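Local coordinates for protein N-acetylglucosamine 2-epimerase (PDB 3GT5) that probably catalyses epimerisation at C2 of an N-acylated or related sugar, as an isomerase of the N-acylglucosamine 2-epimerase family, at residues C124-K127 against A133-W136; R193-A198 against R262-E267; S275-A280 against E329-W334; K307-Q312 against A372-Y377. All coordinates share one frame; numbering follows the deposited sequence.

How the contacts relate
All four contacts belong to one helical barrel, the (alpha/alpha)6 fold of the family. Contact 1 and contact 2, with centres 20 Å apart, flank helix 172-189: Glu187 on it pairs with Lys127 of contact 1 and with Tyr263 of contact 2. Contact 3 lies across the chain's centre from contact 1, about 35 Å centre to centre. Contacts 3 and 4 interleave along the sequence, 307-312 falling between 275-280 and 329-334; helices 309-326 and 329-346 are consecutive, and the nearest atoms are about 7 Å apart. Contact 4 is the innermost, about 8 Å from the centre of the chain, towards the middle of the barrel where relatives have their active site.

Contact 1: C124-K127 against A133-W136; sequences CGLK and AREW
Leu126, near the end of helix 112-127, and Ala133, at the start of helix 133-147, bring their CA atoms to 5.1 Å of each other on the two sides of a short connecting loop. The methyl of Ala133 packs against the main chain of the other helix: its CB sits 3.5 Å from the backbone N of Leu126 and 3.9 Å from the carbonyl carbon C of Gly125, an approach eased by the lack of a side chain at Gly125. Leu126 CB adds a further apolar touch, 3.9 Å from Ala133 CB. With CG swung opposite its backbone N (chi1 -175°), Leu126 carries both methyls forward to Arg134, where CD2 lies 3.9 Å from CB. The arginine chain bends at chi3 (-67°), which folds the guanidinium back so that the same CD2 sits over one of its faces, offset toward the rim. Its NH1 meanwhile donates to Ser189 O, on helix 172-189, the helix whose Ala188 and Ser189 also touch Leu126. With no hydrogen bond spanning the two segments, the two successive helices are joined here by aliphatic carbons and main chain, while the guanidinium, through Ser189 O, links helix 133-147 to helix 172-189.

Contact 2: R193-A198 against R262-E267; sequences RYLERA and RYIEVE
Arg193 NH2 is gripped by Tyr194 OH, from its own helix, and by Asp138 OD1 of helix 133-147, while Leu195, two residues on, touches Tyr263 and Ile264. The bond from Arg193 NH2 to Tyr194 OH is 3.1 Å long and nearly straight (172°), and the phenol oxygen lies almost in the guanidinium plane; the Asp138 partner forms a salt bridge. The contact proper is apolar. Leu195 CG stands opposite the backbone N (chi1 179°), which sends its two methyls out toward the end of helix 247-263. There CD1 lies 4.0 Å from Tyr263 CB, and CD2 sits 3.9 Å from Ile264 CG1 and 4.0 Å from the carbonyl Tyr263 O. Leucine and isoleucine run past each other in opposite directions, so Ile264 CD1 ends beside Leu195 CG, also at 4.0 Å. Tyr263 offers mainly its CB, for the ring leads away from Leu195; it meets Tyr186 edge-to-face and its OH is hydrogen-bonded to Glu187. In the helical barrel this joins helix 192-211 to the last turn of helix 247-263 and the loop that follows; Leu260, on helix 247-263, also touches Leu195 and Ala198. No hydrogen bond crosses between the segments, so the join rests on van der Waals contact of Leu195 with Ile264 and with the CB and carbonyl of Tyr263, and the polar ends fasten each segment to other helices instead.

Contact 3: S275-A280 against E329-W334; sequences SLFDVA and ERYWQW
One hydrogen bond crosses here: Tyr331 OH donates to Asp278 OD1 at 2.7 Å and meets that oxygen's syn lone pair, on the side of OD2. The two side chains cross at about a right angle, yet the carboxylate is turned only 22° from the phenol ring plane, so OD1 sits at the ring edge and also comes within 3.3 Å of Tyr331 CE1. Arg274 NE is a second partner of Tyr331 OH, and the hydroxyl is therefore held by both a carboxylate and a guanidinium of helix 269-284, which would probably polarise its O-H bond.

The remaining interactions are aromatic, and they place this contact in the (alpha/alpha)6 barrel, where helix 269-284 and helix 329-346 pack in the outer part of the fold. Over these segments the axes come no closer than 12.7 Å and cross at 52°, a separation that the large rings bridge. Phe277 is the ring shared by both pairs of a three-ring cluster. Tyr331 turns its edge to the Phe277 face in an offset T-shaped pair, with CE1 3.7 Å from Phe277 CD2. Phe277 in turn points its own edge at the face of the Trp334 five-membered ring, with centroids 5.5 Å apart and planes at 81°. In that second pair Phe277 CE2 stands 4.0 Å from Trp334 CD1. Its first torsion, CG opposite the backbone N, turns the phenylalanine ring toward both partners. Leu322 and Thr251, on helices 309-326 and 247-263, also touch Phe277, and Trp285 meets Trp334 edge-to-face.

Contact 4: K307-Q312 against A372-Y377; sequences KYFWVQ and AGKTDY
Phe309 has both faces of its ring covered over the centre: CB of its neighbour Trp310 on one side and CE of Lys374 on the other, while its CE2 lies in plane at the edge of the Trp310 indole. The lysine makes a CH-pi contact, with CE 3.7 Å from the ring centroid and only 7° off the normal. This contact joins the loop before helix 377-387 to the start of helix 309-326, deep in the (alpha/alpha)6 barrel. Lys374 and Phe309 run past each other in opposite directions, the lysine over the ring face, with Lys374 CD 3.6 Å from Phe309 CZ. Phe309 CG sits between backbone N and carbonyl carbon (chi1 75°), which turns the ring toward that chain. The ammonium lies farther out, its NZ 5.0 Å from the ring centroid, at most a weak cation-pi attraction; a bend at chi4 carries it to oxygens. Trp354 O and Ser370 OG accept from it, and Asp376 closes a salt bridge, so this buried charge has three partners. Asp376 OD2 is also hydrogen-bonded to Tyr22 OH, and OD1 to Thr379 OG1. NZ approaches Asp376 OD2 on the syn side at 2.7 Å, 28° out of the carboxylate plane.

Contact 1: C124-K127 against A133-W136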
loop_
_atom_site.group_PDB
_atom_site.type_symbol
_atom_site.label_atom_id
_atom_site.label_comp_id
_atom_site.label_asym_id
_atom_site.label_seq_id
_atom_site.Cartn_x
_atom_site.Cartn_y
_atom_site.Cartn_z
ATOM N N CYS A 124 0.767 11.533 -7.527
ATOM C CA CYS A 124 1.829 12.219 -6.787
ATOM C C CYS A 124 2.569 13.244 -7.653
ATOM O O CYS A 124 2.836 14.372 -7.173
ATOM C CB CYS A 124 2.833 11.235 -6.207
ATOM S SG CYS A 124 2.164 10.294 -4.841
ATOM N N GLY A 125 2.889 12.885 -8.896
ATOM C CA GLY A 125 3.512 13.809 -9.838
ATOM C C GLY A 125 2.700 15.080 -10.042
ATOM O O GLY A 125 3.273 16.194 -10.053
ATOM N N LEU A 126 1.383 14.955 -10.215
ATOM C CA LEU A 126 0.536 16.140 -10.372
ATOM C C LEU A 126 0.499 16.974 -9.074
ATOM O O LEU A 126 0.543 18.212 -9.141
ATOM C CB LEU A 126 -0.881 15.725 -10.830
ATOM C CG LEU A 126 -1.887 16.820 -11.157
ATOM C CD1 LEU A 126 -1.317 17.768 -12.235
ATOM C CD2 LEU A 126 -3.200 16.213 -11.582
ATOM N N LYS A 127 0.431 16.314 -7.908
ATOM C CA LYS A 127 0.426 16.999 -6.632
ATOM C C LYS A 127 1.635 17.896 -6.442
ATOM O O LYS A 127 1.505 18.903 -5.756
ATOM C CB LYS A 127 0.375 16.016 -5.456
ATOM C CG LYS A 127 -1.008 15.361 -5.217
ATOM C CD LYS A 127 -1.047 14.431 -3.992
ATOM C CE LYS A 127 -2.455 13.766 -3.853
ATOM N NZ LYS A 127 -2.549 12.928 -2.636
ATOM N N ALA A 133 1.367 15.261 -15.767
ATOM C CA ALA A 133 0.875 14.082 -15.057
ATOM C C ALA A 133 -0.666 13.949 -15.113
ATOM O O ALA A 133 -1.172 12.846 -15.039
ATOM C CB ALA A 133 1.386 14.070 -13.574
ATOM N N ARG A 134 -1.399 15.058 -15.306
ATOM C CA ARG A 134 -2.834 14.983 -15.427
ATOM C C ARG A 134 -3.186 14.143 -16.672
ATOM O O ARG A 134 -4.126 13.340 -16.633
ATOM C CB ARG A 134 -3.446 16.387 -15.505
ATOM C CG ARG A 134 -4.989 16.465 -15.500
ATOM C CD ARG A 134 -5.480 17.931 -15.666
ATOM N NE ARG A 134 -5.121 18.747 -14.504
ATOM C CZ ARG A 134 -5.869 18.885 -13.403
ATOM N NH1 ARG A 134 -7.032 18.267 -13.283
ATOM N NH2 ARG A 134 -5.440 19.644 -12.405
ATOM N N GLU A 135 -2.426 14.315 -17.766
ATOM C CA GLU A 135 -2.632 13.532 -19.000
ATOM C C GLU A 135 -2.211 12.074 -18.802
ATOM O O GLU A 135 -2.874 11.171 -19.292
ATOM C CB GLU A 135 -1.825 14.085 -20.184
ATOM C CG GLU A 135 -2.388 15.335 -20.825
ATOM C CD GLU A 135 -2.688 16.457 -19.858
ATOM O OE1 GLU A 135 -1.727 17.049 -19.271
ATOM O OE2 GLU A 135 -3.898 16.781 -19.712
ATOM N N TRP A 136 -1.107 11.853 -18.090
ATOM C CA TRP A 136 -0.643 10.477 -17.845
ATOM C C TRP A 136 -1.675 9.708 -17.044
ATOM O O TRP A 136 -1.862 8.497 -17.269
ATOM C CB TRP A 136 0.675 10.464 -17.063
ATOM C CG TRP A 136 1.807 11.200 -17.680
ATOM C CD1 TRP A 136 1.972 11.530 -19.005
ATOM C CD2 TRP A 136 2.966 11.697 -16.992
ATOM N NE1 TRP A 136 3.152 12.220 -19.170
ATOM C CE2 TRP A 136 3.771 12.346 -17.945
ATOM C CE3 TRP A 136 3.385 11.674 -15.649
ATOM C CZ2 TRP A 136 5.004 12.950 -17.609
ATOM C CZ3 TRP A 136 4.606 12.285 -15.307
ATOM C CH2 TRP A 136 5.391 12.915 -16.287
#

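Contact 2: R193-A198 against R262-E267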
loop_
_atom_site.group_PDB
_atom_site.type_symbol
_atom_site.label_atom_id
_atom_site.label_comp_id
_atom_site.label_asym_id
_atom_site.label_seq_id
_atom_site.Cartn_x
_atom_site.Cartn_y
_atom_site.Cartn_z
ATOM N N ARG A 193 -14.787 11.707 -11.309
ATOM C CA ARG A 193 -14.835 10.294 -11.755
ATOM C C ARG A 193 -13.912 9.417 -10.911
ATOM O O ARG A 193 -14.203 8.241 -10.659
ATOM C CB ARG A 193 -14.523 10.119 -13.231
ATOM C CG ARG A 193 -13.046 10.283 -13.652
ATOM C CD ARG A 193 -12.911 10.299 -15.162
ATOM N NE ARG A 193 -11.493 10.445 -15.529
ATOM C CZ ARG A 193 -11.007 10.342 -16.752
ATOM N NH1 ARG A 193 -11.806 10.113 -17.778
ATOM N NH2 ARG A 193 -9.695 10.496 -16.949
ATOM N N TYR A 194 -12.773 9.969 -10.529
ATOM C CA TYR A 194 -11.841 9.206 -9.702
ATOM C C TYR A 194 -12.355 8.908 -8.325
ATOM O O TYR A 194 -12.196 7.774 -7.861
ATOM C CB TYR A 194 -10.493 9.937 -9.613
ATOM C CG TYR A 194 -9.829 10.179 -10.908
ATOM C CD1 TYR A 194 -9.743 9.187 -11.891
ATOM C CD2 TYR A 194 -9.248 11.416 -11.182
ATOM C CE1 TYR A 194 -9.102 9.396 -13.070
ATOM C CE2 TYR A 194 -8.578 11.629 -12.360
ATOM C CZ TYR A 194 -8.508 10.617 -13.322
ATOM O OH TYR A 194 -7.816 10.807 -14.520
ATOM N N LEU A 195 -12.962 9.906 -7.659
ATOM C CA LEU A 195 -13.552 9.713 -6.338
ATOM C C LEU A 195 -14.712 8.706 -6.377
ATOM O O LEU A 195 -14.854 7.837 -5.491
ATOM C CB LEU A 195 -14.045 11.050 -5.791
ATOM C CG LEU A 195 -14.703 11.029 -4.437
ATOM C CD1 LEU A 195 -13.744 10.405 -3.339
ATOM C CD2 LEU A 195 -15.242 12.496 -4.052
ATOM N N GLU A 196 -15.517 8.810 -7.445
ATOM C CA GLU A 196 -16.665 7.939 -7.580
ATOM C C GLU A 196 -16.242 6.484 -7.871
ATOM O O GLU A 196 -16.858 5.536 -7.355
ATOM C CB GLU A 196 -17.624 8.466 -8.629
ATOM C CG GLU A 196 -18.224 9.837 -8.189
ATOM C CD GLU A 196 -19.319 9.838 -7.129
ATOM O OE1 GLU A 196 -19.802 8.772 -6.668
ATOM O OE2 GLU A 196 -19.721 10.979 -6.735
ATOM N N ARG A 197 -15.190 6.319 -8.626
ATOM C CA ARG A 197 -14.672 4.959 -8.886
ATOM C C ARG A 197 -14.114 4.388 -7.602
ATOM O O ARG A 197 -14.276 3.186 -7.313
ATOM C CB ARG A 197 -13.656 4.985 -9.994
ATOM C CG ARG A 197 -13.047 3.653 -10.351
ATOM C CD ARG A 197 -14.066 2.620 -10.760
ATOM N NE ARG A 197 -14.929 3.043 -11.855
ATOM C CZ ARG A 197 -14.678 2.895 -13.151
ATOM N NH1 ARG A 197 -13.537 2.381 -13.607
ATOM N NH2 ARG A 197 -15.604 3.298 -14.027
ATOM N N ALA A 198 -13.422 5.218 -6.832
ATOM C CA ALA A 198 -12.953 4.737 -5.504
ATOM C C ALA A 198 -14.070 4.242 -4.638
ATOM O O ALA A 198 -13.967 3.197 -3.959
ATOM C CB ALA A 198 -12.137 5.848 -4.763
ATOM N N ARG A 262 -14.252 11.473 4.456
ATOM C CA ARG A 262 -13.798 12.855 4.387
ATOM C C ARG A 262 -14.323 13.604 3.144
ATOM O O ARG A 262 -14.579 14.828 3.204
ATOM C CB ARG A 262 -12.268 12.855 4.443
ATOM C CG ARG A 262 -11.594 14.071 4.961
ATOM C CD ARG A 262 -10.054 13.939 4.760
ATOM N NE ARG A 262 -9.481 13.006 5.733
ATOM C CZ ARG A 262 -8.347 12.313 5.615
ATOM N NH1 ARG A 262 -7.588 12.372 4.534
ATOM N NH2 ARG A 262 -7.985 11.525 6.611
ATOM N N TYR A 263 -14.471 12.887 2.025
ATOM C CA TYR A 263 -14.793 13.495 0.731
ATOM C C TYR A 263 -16.218 13.214 0.268
ATOM O O TYR A 263 -16.722 13.886 -0.650
ATOM C CB TYR A 263 -13.814 13.002 -0.341
ATOM C CG TYR A 263 -12.386 13.368 -0.072
ATOM C CD1 TYR A 263 -12.017 14.675 0.194
ATOM C CD2 TYR A 263 -11.397 12.392 -0.067
ATOM C CE1 TYR A 263 -10.716 14.999 0.458
ATOM C CE2 TYR A 263 -10.096 12.713 0.185
ATOM C CZ TYR A 263 -9.765 14.000 0.455
ATOM O OH TYR A 263 -8.467 14.271 0.702
ATOM N N ILE A 264 -16.849 12.198 0.845
ATOM C CA ILE A 264 -18.181 11.761 0.446
ATOM C C ILE A 264 -19.093 11.704 1.670
ATOM O O ILE A 264 -18.750 11.101 2.700
ATOM C CB ILE A 264 -18.111 10.348 -0.165
ATOM C CG1 ILE A 264 -17.317 10.389 -1.477
ATOM C CG2 ILE A 264 -19.522 9.708 -0.320
ATOM C CD1 ILE A 264 -17.309 9.073 -2.203
ATOM N N GLU A 265 -20.268 12.322 1.580
ATOM C CA GLU A 265 -21.250 12.200 2.647
ATOM C C GLU A 265 -22.198 11.000 2.435
ATOM O O GLU A 265 -23.139 11.049 1.617
ATOM C CB GLU A 265 -22.017 13.523 2.764
ATOM C CG GLU A 265 -23.094 13.544 3.820
ATOM C CD GLU A 265 -23.674 14.946 4.001
ATOM O OE1 GLU A 265 -23.480 15.809 3.089
ATOM O OE2 GLU A 265 -24.294 15.176 5.069
ATOM N N VAL A 266 -21.960 9.924 3.183
ATOM C CA VAL A 266 -22.763 8.692 3.057
ATOM C C VAL A 266 -22.617 7.883 4.372
ATOM O O VAL A 266 -21.528 7.846 4.975
ATOM C CB VAL A 266 -22.408 7.885 1.766
ATOM C CG1 VAL A 266 -21.204 6.997 1.973
ATOM C CG2 VAL A 266 -23.612 7.033 1.294
ATOM N N GLU A 267 -23.695 7.257 4.832
ATOM C CA GLU A 267 -23.729 6.756 6.209
ATOM C C GLU A 267 -22.938 5.470 6.400
ATOM O O GLU A 267 -22.466 5.201 7.507
ATOM C CB GLU A 267 -25.187 6.570 6.720
#

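Contact 3: S275-A280 against E329-W334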
loop_
_atom_site.group_PDB
_atom_site.type_symbol
_atom_site.label_atom_id
_atom_site.label_comp_id
_atom_site.label_asym_id
_atom_site.label_seq_id
_atom_site.Cartn_x
_atom_site.Cartn_y
_atom_site.Cartn_z
ATOM N N SER A 275 -16.359 -2.225 11.829
ATOM C CA SER A 275 -16.547 -3.694 11.822
ATOM C C SER A 275 -15.269 -4.401 11.345
ATOM O O SER A 275 -14.863 -5.436 11.906
ATOM C CB SER A 275 -17.775 -4.126 10.982
ATOM O OG SER A 275 -17.535 -4.077 9.553
ATOM N N LEU A 276 -14.631 -3.852 10.305
ATOM C CA LEU A 276 -13.429 -4.468 9.769
ATOM C C LEU A 276 -12.261 -4.384 10.766
ATOM O O LEU A 276 -11.524 -5.375 11.010
ATOM C CB LEU A 276 -13.007 -3.783 8.462
ATOM C CG LEU A 276 -13.982 -4.044 7.289
ATOM C CD1 LEU A 276 -13.604 -3.241 6.015
ATOM C CD2 LEU A 276 -14.091 -5.566 6.948
ATOM N N PHE A 277 -12.082 -3.186 11.305
ATOM C CA PHE A 277 -10.951 -2.935 12.200
ATOM C C PHE A 277 -11.112 -3.777 13.501
ATOM O O PHE A 277 -10.167 -4.472 13.901
ATOM C CB PHE A 277 -10.835 -1.465 12.529
ATOM C CG PHE A 277 -9.705 -1.143 13.489
ATOM C CD1 PHE A 277 -8.511 -0.665 13.008
ATOM C CD2 PHE A 277 -9.838 -1.330 14.854
ATOM C CE1 PHE A 277 -7.445 -0.369 13.838
ATOM C CE2 PHE A 277 -8.762 -1.030 15.711
ATOM C CZ PHE A 277 -7.576 -0.549 15.195
ATOM N N ASP A 278 -12.295 -3.737 14.105
ATOM C CA ASP A 278 -12.517 -4.309 15.460
ATOM C C ASP A 278 -12.292 -5.804 15.399
ATOM O O ASP A 278 -11.588 -6.361 16.238
ATOM C CB ASP A 278 -13.933 -4.028 16.003
ATOM C CG ASP A 278 -14.222 -2.529 16.253
ATOM O OD1 ASP A 278 -13.319 -1.654 16.163
ATOM O OD2 ASP A 278 -15.416 -2.233 16.510
ATOM N N VAL A 279 -12.880 -6.458 14.407
ATOM C CA VAL A 279 -12.711 -7.894 14.239
ATOM C C VAL A 279 -11.281 -8.274 13.910
ATOM O O VAL A 279 -10.729 -9.214 14.525
ATOM C CB VAL A 279 -13.660 -8.449 13.153
ATOM C CG1 VAL A 279 -13.312 -9.906 12.829
ATOM C CG2 VAL A 279 -15.086 -8.292 13.626
ATOM N N ALA A 280 -10.655 -7.551 12.982
ATOM C CA ALA A 280 -9.273 -7.851 12.564
ATOM C C ALA A 280 -8.281 -7.795 13.719
ATOM O O ALA A 280 -7.436 -8.694 13.869
ATOM C CB ALA A 280 -8.819 -6.900 11.413
ATOM N N GLU A 329 -12.143 6.636 22.467
ATOM C CA GLU A 329 -10.769 6.677 22.956
ATOM C C GLU A 329 -10.097 5.306 22.885
ATOM O O GLU A 329 -8.860 5.219 22.904
ATOM C CB GLU A 329 -10.750 7.220 24.405
ATOM C CG GLU A 329 -9.358 7.392 25.047
ATOM C CD GLU A 329 -8.484 8.454 24.383
ATOM O OE1 GLU A 329 -7.255 8.452 24.656
ATOM O OE2 GLU A 329 -9.015 9.302 23.611
ATOM N N ARG A 330 -10.889 4.235 22.790
ATOM C CA ARG A 330 -10.316 2.909 22.648
ATOM C C ARG A 330 -9.488 2.843 21.349
ATOM O O ARG A 330 -8.514 2.095 21.282
ATOM C CB ARG A 330 -11.396 1.808 22.679
ATOM C CG ARG A 330 -12.015 1.591 24.105
ATOM C CD ARG A 330 -13.259 0.663 24.131
ATOM N NE ARG A 330 -14.314 1.077 23.198
ATOM C CZ ARG A 330 -15.387 0.334 22.877
ATOM N NH1 ARG A 330 -15.587 -0.874 23.416
ATOM N NH2 ARG A 330 -16.284 0.806 22.012
ATOM N N TYR A 331 -9.874 3.626 20.328
ATOM C CA TYR A 331 -9.078 3.685 19.085
ATOM C C TYR A 331 -7.724 4.381 19.279
ATOM O O TYR A 331 -6.744 3.985 18.671
ATOM C CB TYR A 331 -9.860 4.280 17.915
ATOM C CG TYR A 331 -10.981 3.394 17.438
ATOM C CD1 TYR A 331 -10.740 2.100 16.997
ATOM C CD2 TYR A 331 -12.307 3.862 17.430
ATOM C CE1 TYR A 331 -11.781 1.285 16.578
ATOM C CE2 TYR A 331 -13.367 3.039 17.003
ATOM C CZ TYR A 331 -13.098 1.762 16.588
ATOM O OH TYR A 331 -14.132 0.947 16.170
ATOM N N TRP A 332 -7.638 5.392 20.134
ATOM C CA TRP A 332 -6.334 5.966 20.442
ATOM C C TRP A 332 -5.474 5.014 21.269
ATOM O O TRP A 332 -4.251 5.013 21.116
ATOM C CB TRP A 332 -6.450 7.327 21.144
ATOM C CG TRP A 332 -6.759 8.499 20.221
ATOM C CD1 TRP A 332 -7.807 9.379 20.334
ATOM C CD2 TRP A 332 -5.971 8.963 19.117
ATOM N NE1 TRP A 332 -7.737 10.327 19.356
ATOM C CE2 TRP A 332 -6.613 10.110 18.599
ATOM C CE3 TRP A 332 -4.793 8.516 18.507
ATOM C CZ2 TRP A 332 -6.151 10.777 17.467
ATOM C CZ3 TRP A 332 -4.293 9.222 17.410
ATOM C CH2 TRP A 332 -4.987 10.333 16.896
ATOM N N GLN A 333 -6.099 4.232 22.158
ATOM C CA GLN A 333 -5.381 3.188 22.881
ATOM C C GLN A 333 -4.796 2.164 21.907
ATOM O O GLN A 333 -3.653 1.713 22.093
ATOM C CB GLN A 333 -6.249 2.552 23.966
ATOM C CG GLN A 333 -6.435 3.553 25.089
ATOM C CD GLN A 333 -7.617 3.296 25.968
ATOM O OE1 GLN A 333 -8.332 2.294 25.837
ATOM N NE2 GLN A 333 -7.848 4.231 26.890
ATOM N N TRP A 334 -5.544 1.822 20.860
ATOM C CA TRP A 334 -4.982 0.915 19.832
ATOM C C TRP A 334 -3.786 1.537 19.130
ATOM O O TRP A 334 -2.763 0.907 18.943
ATOM C CB TRP A 334 -6.030 0.479 18.814
ATOM C CG TRP A 334 -6.745 -0.759 19.268
ATOM C CD1 TRP A 334 -8.035 -0.858 19.676
ATOM C CD2 TRP A 334 -6.195 -2.079 19.350
ATOM N NE1 TRP A 334 -8.322 -2.150 20.020
ATOM C CE2 TRP A 334 -7.222 -2.929 19.804
ATOM C CE3 TRP A 334 -4.948 -2.628 19.047
ATOM C CZ2 TRP A 334 -7.027 -4.293 20.001
ATOM C CZ3 TRP A 334 -4.752 -3.970 19.239
ATOM C CH2 TRP A 334 -5.797 -4.793 19.720
#

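Contact 4: K307-Q312 against A372-Y377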
loop_
_atom_site.group_PDB
_atom_site.type_symbol
_atom_site.label_atom_id
_atom_site.label_comp_id
_atom_site.label_asym_id
_atom_site.label_seq_id
_atom_site.Cartn_x
_atom_site.Cartn_y
_atom_site.Cartn_z
ATOM N N LYS A 307 5.273 -11.134 12.064
ATOM C CA LYS A 307 4.865 -9.780 12.317
ATOM C C LYS A 307 5.505 -8.911 11.224
ATOM O O LYS A 307 6.730 -8.753 11.172
ATOM C CB LYS A 307 5.355 -9.312 13.700
ATOM C CG LYS A 307 5.036 -10.255 14.868
ATOM C CD LYS A 307 3.589 -10.435 15.158
ATOM C CE LYS A 307 3.379 -11.610 16.198
ATOM N NZ LYS A 307 4.050 -11.399 17.524
ATOM N N TYR A 308 4.669 -8.339 10.355
ATOM C CA TYR A 308 5.121 -7.606 9.209
ATOM C C TYR A 308 4.969 -6.106 9.479
ATOM O O TYR A 308 3.990 -5.629 10.036
ATOM C CB TYR A 308 4.280 -7.946 7.993
ATOM C CG TYR A 308 4.663 -9.229 7.283
ATOM C CD1 TYR A 308 5.186 -9.202 6.019
ATOM C CD2 TYR A 308 4.434 -10.481 7.874
ATOM C CE1 TYR A 308 5.510 -10.383 5.350
ATOM C CE2 TYR A 308 4.756 -11.659 7.212
ATOM C CZ TYR A 308 5.261 -11.604 5.952
ATOM O OH TYR A 308 5.590 -12.771 5.292
ATOM N N PHE A 309 5.877 -5.358 8.916
ATOM C CA PHE A 309 5.923 -3.905 9.087
ATOM C C PHE A 309 4.601 -3.230 8.686
ATOM O O PHE A 309 4.018 -2.475 9.460
ATOM C CB PHE A 309 7.119 -3.303 8.310
ATOM C CG PHE A 309 6.953 -3.209 6.804
ATOM C CD1 PHE A 309 6.859 -1.975 6.179
ATOM C CD2 PHE A 309 6.945 -4.366 5.992
ATOM C CE1 PHE A 309 6.711 -1.884 4.805
ATOM C CE2 PHE A 309 6.751 -4.272 4.624
ATOM C CZ PHE A 309 6.666 -3.022 4.029
ATOM N N TRP A 310 4.126 -3.574 7.493
ATOM C CA TRP A 310 3.015 -2.850 6.876
ATOM C C TRP A 310 1.696 -3.121 7.579
ATOM O O TRP A 310 0.795 -2.269 7.646
ATOM C CB TRP A 310 2.928 -3.158 5.387
ATOM C CG TRP A 310 2.475 -4.571 5.024
ATOM C CD1 TRP A 310 3.264 -5.621 4.723
ATOM C CD2 TRP A 310 1.123 -5.027 4.908
ATOM N NE1 TRP A 310 2.487 -6.733 4.438
ATOM C CE2 TRP A 310 1.172 -6.382 4.507
ATOM C CE3 TRP A 310 -0.122 -4.417 5.095
ATOM C CZ2 TRP A 310 0.034 -7.147 4.286
ATOM C CZ3 TRP A 310 -1.282 -5.183 4.897
ATOM C CH2 TRP A 310 -1.189 -6.544 4.491
ATOM N N VAL A 311 1.559 -4.325 8.154
ATOM C CA VAL A 311 0.381 -4.652 8.989
ATOM C C VAL A 311 0.219 -3.742 10.216
ATOM O O VAL A 311 -0.858 -3.244 10.509
ATOM C CB VAL A 311 0.422 -6.165 9.388
ATOM C CG1 VAL A 311 -0.775 -6.546 10.224
ATOM C CG2 VAL A 311 0.479 -7.006 8.060
ATOM N N GLN A 312 1.327 -3.488 10.897
ATOM C CA GLN A 312 1.290 -2.613 12.028
ATOM C C GLN A 312 0.997 -1.169 11.581
ATOM O O GLN A 312 0.220 -0.483 12.216
ATOM C CB GLN A 312 2.608 -2.678 12.799
ATOM C CG GLN A 312 3.283 -4.037 12.904
ATOM C CD GLN A 312 2.401 -5.187 13.366
ATOM O OE1 GLN A 312 1.635 -5.065 14.313
ATOM N NE2 GLN A 312 2.553 -6.337 12.715
ATOM N N ALA A 372 12.795 -5.806 -3.004
ATOM C CA ALA A 372 11.910 -5.257 -4.035
ATOM C C ALA A 372 10.486 -5.301 -3.546
ATOM O O ALA A 372 10.037 -6.301 -2.975
ATOM C CB ALA A 372 12.046 -6.051 -5.316
ATOM N N GLY A 373 9.781 -4.178 -3.737
ATOM C CA GLY A 373 8.424 -4.009 -3.221
ATOM C C GLY A 373 8.376 -3.121 -1.971
ATOM O O GLY A 373 7.386 -2.406 -1.741
ATOM N N LYS A 374 9.422 -3.139 -1.149
ATOM C CA LYS A 374 9.403 -2.341 0.107
ATOM C C LYS A 374 10.219 -1.081 -0.031
ATOM O O LYS A 374 11.403 -1.145 -0.340
ATOM C CB LYS A 374 9.921 -3.154 1.290
ATOM C CG LYS A 374 10.149 -2.361 2.548
ATOM C CD LYS A 374 10.222 -3.268 3.796
ATOM C CE LYS A 374 10.415 -2.541 5.087
ATOM N NZ LYS A 374 11.659 -1.707 5.142
ATOM N N THR A 375 9.578 0.058 0.199
ATOM C CA THR A 375 10.239 1.340 0.185
ATOM C C THR A 375 9.903 2.109 1.428
ATOM O O THR A 375 10.261 3.273 1.538
ATOM C CB THR A 375 9.874 2.196 -1.062
ATOM O OG1 THR A 375 8.544 2.694 -0.894
ATOM C CG2 THR A 375 9.994 1.374 -2.301
ATOM N N ASP A 376 9.249 1.466 2.396
ATOM C CA ASP A 376 8.609 2.164 3.527
ATOM C C ASP A 376 7.542 3.208 3.112
ATOM O O ASP A 376 7.216 4.137 3.858
ATOM C CB ASP A 376 9.683 2.756 4.479
ATOM C CG ASP A 376 10.324 1.674 5.348
ATOM O OD1 ASP A 376 9.894 1.515 6.509
ATOM O OD2 ASP A 376 11.211 0.974 4.852
ATOM N N TYR A 377 7.016 3.052 1.906
ATOM C CA TYR A 377 5.755 3.683 1.501
ATOM C C TYR A 377 4.664 3.410 2.534
ATOM O O TYR A 377 3.938 4.324 2.924
ATOM C CB TYR A 377 5.357 3.246 0.047
ATOM C CG TYR A 377 3.872 2.897 -0.123
ATOM C CD1 TYR A 377 2.927 3.857 -0.509
ATOM C CD2 TYR A 377 3.443 1.632 0.106
ATOM C CE1 TYR A 377 1.570 3.513 -0.686
ATOM C CE2 TYR A 377 2.130 1.266 -0.050
ATOM C CZ TYR A 377 1.192 2.192 -0.424
ATOM O OH TYR A 377 -0.099 1.729 -0.536
#